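Local coordinates for arginine decarboxylase, A207R protein (PDB 2NVA) that decarboxylates arginine to agmatine with the help of pyridoxal 5'-phosphate, as a TIM-barrel member of the ornithine decarboxylase-like family, at residues I31-W34 / T35-F38; E53-L56 / K57-D61; C68-S71 / S72-K75; K271-D275 / G276-Y280; F290-V293 / I294-S298. All coordinates share one frame; numbering follows the deposited sequence.

Interaction 1 (I31-W34 / T35-F38)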
# COMPACT_ATOMS: atom_id res chain seq x y z
N ILE A 31 -15.28 22.62 10.14
CA ILE A 31 -14.68 23.85 9.63
C ILE A 31 -15.12 25.03 10.49
O ILE A 31 -14.31 25.90 10.83
CB ILE A 31 -15.02 24.08 8.15
CG1 ILE A 31 -14.35 22.99 7.28
CG2 ILE A 31 -14.60 25.50 7.70
CD1 ILE A 31 -14.96 22.84 5.89
N ASP A 32 -16.39 25.03 10.89
CA ASP A 32 -16.88 26.06 11.80
C ASP A 32 -16.19 26.02 13.15
O ASP A 32 -15.91 27.06 13.73
CB ASP A 32 -18.41 25.96 11.99
CG ASP A 32 -19.18 26.33 10.72
OD1 ASP A 32 -20.39 26.03 10.67
OD2 ASP A 32 -18.58 26.89 9.78
N GLN A 33 -15.90 24.80 13.63
CA GLN A 33 -15.17 24.60 14.88
C GLN A 33 -13.73 25.07 14.75
O GLN A 33 -13.19 25.67 15.68
CB GLN A 33 -15.21 23.13 15.30
CG GLN A 33 -16.53 22.73 15.93
CD GLN A 33 -16.80 23.49 17.22
OE1 GLN A 33 -17.58 24.44 17.25
NE2 GLN A 33 -16.13 23.08 18.31
N TRP A 34 -13.11 24.79 13.61
CA TRP A 34 -11.75 25.26 13.38
C TRP A 34 -11.68 26.78 13.54
O TRP A 34 -10.78 27.29 14.19
CB TRP A 34 -11.24 24.85 12.00
CG TRP A 34 -9.84 25.34 11.73
CD1 TRP A 34 -9.47 26.60 11.31
CD2 TRP A 34 -8.63 24.61 11.90
NE1 TRP A 34 -8.10 26.68 11.20
CE2 TRP A 34 -7.56 25.46 11.54
CE3 TRP A 34 -8.34 23.29 12.29
CZ2 TRP A 34 -6.22 25.05 11.58
CZ3 TRP A 34 -7.01 22.88 12.33
CH2 TRP A 34 -5.97 23.76 11.99
N THR A 35 -12.64 27.48 12.92
CA THR A 35 -12.73 28.94 12.96
C THR A 35 -12.78 29.46 14.40
O THR A 35 -12.16 30.48 14.72
CB THR A 35 -13.94 29.43 12.12
OG1 THR A 35 -13.78 28.93 10.77
CG2 THR A 35 -14.04 30.95 12.10
N ILE A 36 -13.50 28.74 15.26
CA ILE A 36 -13.58 29.10 16.67
C ILE A 36 -12.32 28.70 17.46
O ILE A 36 -11.84 29.50 18.28
CB ILE A 36 -14.93 28.62 17.35
CG1 ILE A 36 -14.84 28.68 18.88
CG2 ILE A 36 -15.27 27.21 17.01
CD1 ILE A 36 -15.10 30.05 19.45
N LEU A 37 -11.79 27.51 17.23
CA LEU A 37 -10.61 27.04 17.96
C LEU A 37 -9.36 27.84 17.60
O LEU A 37 -8.52 28.12 18.46
CB LEU A 37 -10.38 25.55 17.70
CG LEU A 37 -11.50 24.60 18.13
CD1 LEU A 37 -11.17 23.17 17.74
CD2 LEU A 37 -11.75 24.72 19.62
N PHE A 38 -9.24 28.19 16.33
CA PHE A 38 -8.03 28.82 15.78
C PHE A 38 -8.42 30.09 15.04
O PHE A 38 -8.35 30.15 13.81
CB PHE A 38 -7.35 27.87 14.79
CG PHE A 38 -6.75 26.65 15.41
CD1 PHE A 38 -7.30 25.40 15.19
CD2 PHE A 38 -5.60 26.75 16.20
CE1 PHE A 38 -6.74 24.26 15.76
CE2 PHE A 38 -5.03 25.61 16.77
CZ PHE A 38 -5.61 24.37 16.55
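At the C-terminal end of helix 24-37, one turn apart, Trp34 and Phe38 bring their rings together where the chain leaves the helix; Phe38 is the first residue to abandon helical geometry. The two side chains cross obliquely, with the Phe38 ring and the six-membered ring of Trp34 inclined at 40° and their centroids 4.4 Å apart. Phe38 CD1 comes down over the indole face, 3.6 Å from Trp34 CD2, while Phe38 CB makes a CH-pi contact, 4.1 Å from the centroid of the five-membered ring of Trp34. The indole reaches this place because its CG stands anti to the backbone nitrogen (chi1 179°), which carries it along the helix toward the next turn. Backbone bonding accompanies the ring contact, for Phe38 N donates to Trp34 O at 2.8 Å. Thr35 bonds back to the preceding turn twice: Thr35 N and Thr35 OG1 both give hydrogen bonds of 3.1 Å to Ile31 O, arriving from opposite faces of that carbonyl. Threonine suits the exposed side, since its hydroxyl finds an acceptor within its own helix; Asp32 there pairs with Lys62. On the buried side, Trp34 NE1 bonds to Val41 O, Phe256 meets the indole edge-to-face, and helix 229-241 packs on Phe38. The large aromatic surfaces thus fill the space between helices, while the indole's one polar group is spent on a strand carbonyl, which probably helps fix the rotation of the indole that Phe38 lies against.

Interaction 2 (E53-L56 / K57-D61)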
# COMPACT_ATOMS: atom_id res chain seq x y z
N GLU A 53 -13.80 13.98 -4.05
CA GLU A 53 -14.16 15.23 -4.72
C GLU A 53 -15.28 16.03 -4.05
O GLU A 53 -15.32 17.26 -4.18
CB GLU A 53 -14.38 15.05 -6.23
CG GLU A 53 -15.60 14.29 -6.63
CD GLU A 53 -15.71 14.18 -8.16
OE1 GLU A 53 -16.78 14.48 -8.71
OE2 GLU A 53 -14.70 13.78 -8.81
N VAL A 54 -16.18 15.34 -3.35
CA VAL A 54 -17.22 16.03 -2.58
C VAL A 54 -16.62 16.73 -1.36
O VAL A 54 -17.02 17.85 -1.02
CB VAL A 54 -18.37 15.06 -2.18
CG1 VAL A 54 -19.32 15.69 -1.18
CG2 VAL A 54 -19.13 14.62 -3.43
N LEU A 55 -15.66 16.07 -0.71
CA LEU A 55 -14.95 16.67 0.42
C LEU A 55 -14.23 17.94 -0.03
O LEU A 55 -14.30 18.97 0.65
CB LEU A 55 -13.93 15.68 1.00
CG LEU A 55 -13.09 16.14 2.19
CD1 LEU A 55 -13.96 16.52 3.38
CD2 LEU A 55 -12.07 15.08 2.59
N LEU A 56 -13.54 17.87 -1.17
CA LEU A 56 -12.78 19.01 -1.66
C LEU A 56 -13.72 20.16 -2.04
O LEU A 56 -13.41 21.32 -1.76
CB LEU A 56 -11.92 18.61 -2.86
CG LEU A 56 -10.83 17.55 -2.64
CD1 LEU A 56 -10.10 17.28 -3.95
CD2 LEU A 56 -9.83 17.96 -1.54
N LYS A 57 -14.85 19.84 -2.66
CA LYS A 57 -15.84 20.88 -2.99
C LYS A 57 -16.41 21.53 -1.73
O LYS A 57 -16.64 22.74 -1.69
CB LYS A 57 -16.95 20.32 -3.89
CG LYS A 57 -18.07 21.31 -4.28
CD LYS A 57 -17.52 22.57 -4.96
CE LYS A 57 -18.66 23.40 -5.56
NZ LYS A 57 -18.22 24.80 -5.91
N THR A 58 -16.65 20.71 -0.71
CA THR A 58 -17.14 21.20 0.58
C THR A 58 -16.16 22.18 1.23
O THR A 58 -16.56 23.22 1.74
CB THR A 58 -17.43 20.03 1.53
OG1 THR A 58 -18.39 19.15 0.93
CG2 THR A 58 -17.99 20.53 2.86
N MET A 59 -14.88 21.81 1.20
CA MET A 59 -13.77 22.67 1.64
C MET A 59 -13.80 23.99 0.86
O MET A 59 -13.78 25.08 1.45
CB MET A 59 -12.41 21.99 1.36
CG MET A 59 -12.03 20.71 2.18
SD MET A 59 -11.99 21.03 3.96
CE MET A 59 -11.67 19.36 4.47
N CYS A 60 -13.85 23.87 -0.46
CA CYS A 60 -13.80 25.03 -1.36
C CYS A 60 -14.89 26.05 -1.01
O CYS A 60 -14.61 27.24 -0.85
CB CYS A 60 -13.97 24.56 -2.81
SG CYS A 60 -14.22 25.90 -4.01
N ASP A 61 -16.12 25.55 -0.88
CA ASP A 61 -17.29 26.39 -0.58
C ASP A 61 -17.28 27.03 0.82
O ASP A 61 -17.97 28.03 1.05
CB ASP A 61 -18.58 25.56 -0.77
CG ASP A 61 -18.83 25.20 -2.24
OD1 ASP A 61 -18.19 25.80 -3.14
OD2 ASP A 61 -19.67 24.30 -2.49
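Three torsions set up this contact along helix 53-61. Thr58 has OG1 anti to its carbonyl carbon (chi1 -58°), which swings the hydroxyl back beside its own nitrogen and onto Val54 O; Leu55 has CG anti to its nitrogen (chi1 -180°), Met59 bends at chi2 (-59°), and the two side chains run alongside each other. Thr58 OG1 donates to Val54 O at 2.7 Å, and Thr58 N donates to the same oxygen at 2.9 Å. The two donors approach from opposite faces of the carbonyl, both tilted from its plane, so one oxygen is gripped twice and the threonine hydroxyl, buried between helices, needs no distant partner as a donor. On the next residue, Met59, the methyl CE lies 3.8 Å from Leu55 CD1; the flexible thioether can fold its end against a branched neighbour, and both residues are buried. Met59 N also bonds to Leu55 O at 3.0 Å. The exposed side carries charge instead: Lys57 NZ meets Asp61 OD1 at 2.9 Å in a salt bridge one turn apart, the carboxylate oxygen offering its syn lone pair. Leu55, Leu56 and Met59, by contrast, lie on the buried side, where apolar chains belong. The helix is the middle member of the beta-alpha-beta unit formed with strands 41-46 and 65-68. Leu55, Leu56 and Met59 all rest on Tyr45 of strand 41-46, Val54 and Thr58 meet Pro24 of helix 24-37, and Leu56 and Cys60 lean on Ile80 of helix 71-80.

Interaction 3 (C68-S71 / S72-K75)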
# COMPACT_ATOMS: atom_id res chain seq x y z
N CYS A 68 -1.28 21.14 -1.48
CA CYS A 68 -1.12 20.11 -2.50
C CYS A 68 0.31 19.61 -2.53
O CYS A 68 1.24 20.39 -2.40
CB CYS A 68 -1.49 20.66 -3.88
SG CYS A 68 -3.25 21.06 -4.07
N ALA A 69 0.48 18.31 -2.73
CA ALA A 69 1.79 17.66 -2.64
C ALA A 69 2.42 17.38 -4.00
O ALA A 69 3.60 17.05 -4.08
CB ALA A 69 1.66 16.34 -1.86
N SER A 70 1.62 17.51 -5.06
CA SER A 70 2.06 17.13 -6.41
C SER A 70 1.23 17.87 -7.45
O SER A 70 0.21 18.49 -7.12
CB SER A 70 1.89 15.62 -6.59
OG SER A 70 0.53 15.23 -6.42
N SER A 71 1.64 17.78 -8.72
CA SER A 71 0.85 18.36 -9.81
C SER A 71 -0.52 17.70 -9.94
O SER A 71 -1.50 18.37 -10.27
CB SER A 71 1.61 18.26 -11.14
OG SER A 71 1.88 16.90 -11.47
N SER A 72 -0.60 16.40 -9.68
CA SER A 72 -1.89 15.69 -9.72
C SER A 72 -2.90 16.26 -8.72
O SER A 72 -4.07 16.41 -9.04
CB SER A 72 -1.70 14.19 -9.47
OG SER A 72 -2.96 13.54 -9.44
N GLU A 73 -2.44 16.59 -7.51
CA GLU A 73 -3.31 17.18 -6.49
C GLU A 73 -3.69 18.62 -6.84
O GLU A 73 -4.83 19.04 -6.60
CB GLU A 73 -2.66 17.11 -5.11
CG GLU A 73 -2.53 15.68 -4.61
CD GLU A 73 -2.12 15.56 -3.15
OE1 GLU A 73 -2.28 14.45 -2.59
OE2 GLU A 73 -1.67 16.57 -2.55
N ILE A 74 -2.75 19.36 -7.40
CA ILE A 74 -3.04 20.71 -7.89
C ILE A 74 -4.18 20.64 -8.92
O ILE A 74 -5.17 21.37 -8.82
CB ILE A 74 -1.78 21.39 -8.49
CG1 ILE A 74 -0.78 21.72 -7.38
CG2 ILE A 74 -2.15 22.67 -9.25
CD1 ILE A 74 0.65 22.03 -7.88
N LYS A 75 -4.04 19.74 -9.90
CA LYS A 75 -5.08 19.54 -10.93
C LYS A 75 -6.45 19.23 -10.33
O LYS A 75 -7.47 19.76 -10.78
CB LYS A 75 -4.67 18.41 -11.88
CG LYS A 75 -3.49 18.75 -12.77
CD LYS A 75 -3.04 17.54 -13.62
CE LYS A 75 -1.67 17.85 -14.26
NZ LYS A 75 -1.36 16.87 -15.36
O HOH W 1 0.11 15.27 -12.96
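Glu73 and Ser70 meet across the first turn of helix 71-80: Ser70 turns to the backbone N of Glu73, while Glu73 reaches past it to Ala69 N. The Glu73 chain runs out extended beyond CG and passes beside Ser70, its CG 3.6 Å from Ser70 OG, until its carboxylate reaches Ala69. There Glu73 OE2 accepts from Ala69 N at 2.8 Å, met on its anti side and from well out of the carboxylate plane. In the reverse direction Ser70 OG, held between its own nitrogen and carbonyl carbon (chi1 60°), accepts a weak 3.4 Å bond from Glu73 N; the same hydroxyl is also bonded to Asn362 O of the second subunit. Serine suits this position because its short arm bends back to a helix nitrogen that has no carbonyl within the helix to bind. Ile74 CG1 meets Cys68 CB at 3.7 Å, apolar carbons that join the end of the strand to the helix. Toward solvent, a water donates to Ser71 OG at 2.8 Å and is weakly bonded to Lys75 NZ; Ser71 OG also bonds to Asp98, and Lys75 lies against Phe101 in a cation-pi contact. The arrangement is an N-cap at the strand-to-helix loop of a TIM barrel; Glu73 ties down the loop backbone, and its side chain comes within about 3 Å (nearest atoms) of that of Lys48, a residue of the pyridoxal phosphate site.

Interaction 4 (K271-D275 / G276-Y280)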
# COMPACT_ATOMS: atom_id res chain seq x y z
N LYS A 271 -15.43 -17.38 7.41
CA LYS A 271 -15.45 -17.60 8.85
C LYS A 271 -14.79 -18.93 9.17
O LYS A 271 -14.91 -19.88 8.41
CB LYS A 271 -16.91 -17.61 9.34
CG LYS A 271 -17.10 -17.74 10.86
CD LYS A 271 -18.60 -17.73 11.23
CE LYS A 271 -18.80 -18.00 12.73
NZ LYS A 271 -20.24 -17.92 13.12
N ARG A 272 -14.11 -19.00 10.30
CA ARG A 272 -13.47 -20.23 10.74
C ARG A 272 -13.48 -20.17 12.26
O ARG A 272 -13.04 -19.17 12.83
CB ARG A 272 -12.03 -20.27 10.17
CG ARG A 272 -11.31 -21.59 10.24
CD ARG A 272 -10.04 -21.54 9.39
NE ARG A 272 -9.20 -20.41 9.77
CZ ARG A 272 -8.46 -19.67 8.93
NH1 ARG A 272 -8.40 -19.93 7.62
NH2 ARG A 272 -7.76 -18.67 9.42
N VAL A 273 -14.00 -21.21 12.93
CA VAL A 273 -14.00 -21.25 14.38
C VAL A 273 -13.14 -22.42 14.85
O VAL A 273 -13.42 -23.58 14.51
CB VAL A 273 -15.43 -21.40 14.95
CG1 VAL A 273 -15.42 -21.37 16.49
CG2 VAL A 273 -16.33 -20.31 14.38
N ARG A 274 -12.08 -22.11 15.59
CA ARG A 274 -11.14 -23.14 16.03
C ARG A 274 -10.84 -22.97 17.50
O ARG A 274 -10.32 -21.94 17.91
CB ARG A 274 -9.84 -23.09 15.21
CG ARG A 274 -10.08 -23.27 13.72
CD ARG A 274 -8.81 -23.54 12.91
NE ARG A 274 -8.03 -22.35 12.63
CZ ARG A 274 -7.09 -22.28 11.68
NH1 ARG A 274 -6.85 -23.34 10.90
NH2 ARG A 274 -6.42 -21.15 11.50
N ASP A 275 -11.14 -24.01 18.27
CA ASP A 275 -10.84 -24.03 19.71
C ASP A 275 -11.24 -22.71 20.39
O ASP A 275 -10.44 -22.10 21.11
CB ASP A 275 -9.36 -24.34 19.95
CG ASP A 275 -8.96 -25.74 19.44
OD1 ASP A 275 -9.76 -26.69 19.60
OD2 ASP A 275 -7.84 -25.86 18.89
N GLY A 276 -12.46 -22.27 20.12
CA GLY A 276 -13.04 -21.11 20.82
C GLY A 276 -12.62 -19.76 20.27
O GLY A 276 -13.05 -18.72 20.80
N LEU A 277 -11.79 -19.76 19.22
CA LEU A 277 -11.37 -18.51 18.58
C LEU A 277 -12.16 -18.33 17.28
O LEU A 277 -12.20 -19.25 16.45
CB LEU A 277 -9.86 -18.52 18.29
CG LEU A 277 -9.23 -17.19 17.84
CD1 LEU A 277 -9.33 -16.11 18.93
CD2 LEU A 277 -7.79 -17.39 17.39
N TYR A 278 -12.74 -17.15 17.10
CA TYR A 278 -13.61 -16.87 15.97
C TYR A 278 -12.91 -16.00 14.95
O TYR A 278 -12.68 -14.83 15.19
CB TYR A 278 -14.90 -16.20 16.44
CG TYR A 278 -15.76 -17.12 17.29
CD1 TYR A 278 -16.96 -17.63 16.80
CD2 TYR A 278 -15.35 -17.50 18.57
CE1 TYR A 278 -17.74 -18.49 17.57
CE2 TYR A 278 -16.12 -18.37 19.35
CZ TYR A 278 -17.31 -18.86 18.85
OH TYR A 278 -18.10 -19.70 19.62
N GLU A 279 -12.58 -16.60 13.81
CA GLU A 279 -11.81 -15.92 12.78
C GLU A 279 -12.72 -15.53 11.61
O GLU A 279 -13.45 -16.36 11.09
CB GLU A 279 -10.67 -16.82 12.29
CG GLU A 279 -9.70 -17.26 13.40
CD GLU A 279 -8.80 -18.43 13.01
OE1 GLU A 279 -9.20 -19.26 12.17
OE2 GLU A 279 -7.69 -18.53 13.58
N TYR A 280 -12.66 -14.25 11.22
CA TYR A 280 -13.53 -13.74 10.16
C TYR A 280 -12.71 -13.10 9.06
O TYR A 280 -11.68 -12.48 9.33
CB TYR A 280 -14.49 -12.69 10.72
CG TYR A 280 -15.31 -13.19 11.88
CD1 TYR A 280 -16.38 -14.08 11.68
CD2 TYR A 280 -15.01 -12.79 13.18
CE1 TYR A 280 -17.13 -14.54 12.76
CE2 TYR A 280 -15.75 -13.25 14.27
CZ TYR A 280 -16.82 -14.12 14.05
OH TYR A 280 -17.55 -14.56 15.12
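A beta hairpin with a two-residue type I' turn, running from Arg274 to Leu277, joins strands 262-274 and 277-282, and one face of it brings Arg272 and Arg274 onto Glu279. Asp275 and Gly276 take the two turn positions, both with positive phi; at Gly276 (phi 82°) the lack of a side chain avoids a clash with Asp275 O. Leu277 N bonds to Arg274 O at 2.9 Å to close the turn, and Arg272 with Glu279 forms the next hydrogen-bonded pair. Arg272 and Glu279 side chains then form a salt bridge, Arg272 NE donating to Glu279 OE1 at 2.7 Å with the oxygen in the guanidinium plane and the carboxylate turned 83° against it. Arg274 NE adds a weak, bent bond to that same oxygen at 3.3 Å, so one carboxylate oxygen serves two arginines. The guanidinium of Arg274 has Arg272 NE over its face, both being gathered round the Glu279 carboxylate; Asp113 and Glu155 of the second subunit also pair with Arg272 and Arg274 respectively. The arginines therefore carry the hairpin into the subunit interface. On the other face Lys271 runs alongside Tyr280, its CG 3.7 Å from Tyr280 CE1, and its amino group reaches Glu338 and Leu339 O. Next to it, Val273 lies over the Tyr278 ring, with Val273 CG1 3.9 Å from the ring centroid in a CH-pi contact.

Interaction 5 (F290-V293 / I294-S298). With PL2 ((4-{[(4-{[amino(imino)methyl]amino}butyl)amino]methyl}-5-hydroxy-6-methylpyridin-3-yl)methyl dihydrogen phosphate), chain I.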
# COMPACT_ATOMS: atom_id res chain seq x y z
N PHE A 290 -7.61 -0.31 4.86
CA PHE A 290 -7.06 -0.47 6.21
C PHE A 290 -5.55 -0.36 6.35
O PHE A 290 -4.95 -0.99 7.24
CB PHE A 290 -7.58 -1.76 6.86
CG PHE A 290 -9.06 -1.72 7.18
CD1 PHE A 290 -9.50 -1.32 8.44
CD2 PHE A 290 -10.00 -2.02 6.20
CE1 PHE A 290 -10.87 -1.26 8.71
CE2 PHE A 290 -11.36 -1.97 6.48
CZ PHE A 290 -11.79 -1.58 7.74
N SER A 291 -4.92 0.45 5.50
CA SER A 291 -3.46 0.60 5.58
C SER A 291 -3.01 1.22 6.90
O SER A 291 -1.87 1.03 7.31
CB SER A 291 -2.91 1.41 4.39
OG SER A 291 -3.45 2.71 4.40
N ASN A 292 -3.90 1.97 7.56
CA ASN A 292 -3.58 2.55 8.88
C ASN A 292 -3.24 1.52 9.97
O ASN A 292 -2.57 1.84 10.96
CB ASN A 292 -4.70 3.48 9.37
CG ASN A 292 -4.67 4.83 8.69
OD1 ASN A 292 -3.62 5.27 8.21
ND2 ASN A 292 -5.83 5.50 8.62
N VAL A 293 -3.74 0.30 9.79
CA VAL A 293 -3.38 -0.80 10.69
C VAL A 293 -1.86 -1.04 10.60
O VAL A 293 -1.20 -1.34 11.60
CB VAL A 293 -4.18 -2.08 10.35
CG1 VAL A 293 -3.74 -3.26 11.20
CG2 VAL A 293 -5.68 -1.80 10.53
N ILE A 294 -1.32 -0.90 9.40
CA ILE A 294 0.11 -1.09 9.17
C ILE A 294 0.92 0.16 9.52
O ILE A 294 1.91 0.07 10.26
CB ILE A 294 0.40 -1.50 7.69
CG1 ILE A 294 -0.41 -2.73 7.27
CG2 ILE A 294 1.92 -1.70 7.47
CD1 ILE A 294 -0.18 -4.00 8.10
N PHE A 295 0.51 1.30 8.99
CA PHE A 295 1.33 2.53 9.06
C PHE A 295 1.07 3.42 10.27
O PHE A 295 1.94 4.25 10.61
CB PHE A 295 1.20 3.32 7.75
CG PHE A 295 1.70 2.57 6.55
CD1 PHE A 295 3.08 2.44 6.32
CD2 PHE A 295 0.82 1.95 5.67
CE1 PHE A 295 3.56 1.73 5.23
CE2 PHE A 295 1.29 1.24 4.57
CZ PHE A 295 2.68 1.12 4.36
N GLU A 296 -0.08 3.28 10.91
CA GLU A 296 -0.39 4.12 12.07
C GLU A 296 -0.71 3.30 13.32
O GLU A 296 -1.18 3.85 14.33
CB GLU A 296 -1.54 5.09 11.77
CG GLU A 296 -1.27 6.06 10.61
CD GLU A 296 -2.27 7.22 10.53
OE1 GLU A 296 -3.30 7.21 11.24
OE2 GLU A 296 -2.00 8.15 9.75
N LYS A 297 -0.45 1.99 13.23
CA LYS A 297 -0.70 1.04 14.33
C LYS A 297 -2.15 1.07 14.81
O LYS A 297 -2.41 0.90 16.00
CB LYS A 297 0.25 1.27 15.52
CG LYS A 297 1.74 1.23 15.16
CD LYS A 297 2.16 -0.16 14.66
CE LYS A 297 3.69 -0.21 14.56
NZ LYS A 297 4.16 -1.58 14.17
N SER A 298 -3.08 1.31 13.89
CA SER A 298 -4.49 1.34 14.23
C SER A 298 -4.97 -0.04 14.67
O SER A 298 -4.62 -1.05 14.09
CB SER A 298 -5.30 1.80 13.01
OG SER A 298 -6.69 1.68 13.26
N1 PL2 I . 1.20 18.96 5.59
C2 PL2 I . 2.25 18.24 5.16
C2A PL2 I . 3.40 18.93 4.40
C3 PL2 I . 2.26 16.86 5.42
O3 PL2 I . 3.34 16.16 4.99
C4 PL2 I . 1.22 16.23 6.12
C4A PL2 I . 1.19 14.70 6.42
C5 PL2 I . 0.16 17.06 6.55
C6 PL2 I . 0.18 18.41 6.26
P PL2 I . -2.16 15.48 9.27
N PL2 I . 2.54 14.11 6.50
CA PL2 I . 2.57 12.75 5.96
CG PL2 I . 1.67 10.39 6.18
OP2 PL2 I . -1.72 14.54 10.49
OP3 PL2 I . -3.18 14.59 8.37
OP1 PL2 I . -2.78 16.75 9.74
OP4 PL2 I . -0.80 15.68 8.43
C5M PL2 I . -1.04 16.48 7.33
CB PL2 I . 1.56 11.84 6.68
CD PL2 I . 0.68 9.47 6.93
NE PL2 I . 0.80 8.13 6.30
CZ PL2 I . -0.05 7.11 6.44
NH2 PL2 I . 0.19 5.95 5.78
NH1 PL2 I . -1.13 7.23 7.22
O HOH W 2 -1.98 -2.16 14.34
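Asn292, in the short helix 292-295, and Glu296, just past its end, lie four residues apart and make up the tight side of this contact. Their amide and carboxylate planes lie only 19° apart and stack, with Asn292 OD1 3.3 Å from Glu296 CD. Both oxygen-bearing ends point at the guanidinium of the bound agmatine adduct: its NH1 gives weak bonds to Glu296 OE2 at 2.8 Å and to Asn292 OD1 at 3.3 Å. An acid and an amide suit the guanidinium that the product agmatine shares with arginine, and Arg255, bound to the same Glu296 OE2, probably helps keep that carboxylate oriented. Phe295 places its CB 3.4 Å from PL2 NH2. Behind them Asn292 O is gripped from opposite faces by Glu296 N and Ser298 N. The other side is looser: Lys297 extends into solvent, and a water joins Val293 O to Ser298 O, donating to Val293 O at 3.0 Å. Around this small helix, Phe290 meets Phe347 of strand 344-347 edge-to-face, Asn292 ND2 bonds to Ala352 O, and Phe295 lies against Tyr287 of the second subunit, while Arg255, the first residue of helix 255-258, reaches Glu296 from the same chain.

Following the chain, the five contacts come in series, with none nested or crossing. Interaction 1 closes the end of helix 24-37, interaction 2 spans helix 53-61, and interaction 3 closes the loop that turns strand 65-68 into helix 71-80; all three belong to the barrel. Interactions 1 and 2 touch directly, Ile31 CD1 lying 4.0 Å from Met59 SD. Interaction 4 closes a hairpin in the mixed sheet, far from these, its centre about 46 Å from that of interaction 1. Interaction 5 follows it in the chain at the ligand pocket. Interactions 3, 4 and 5 all meet the second subunit, so barrel, sheet and pocket each have a contact at the subunit interface.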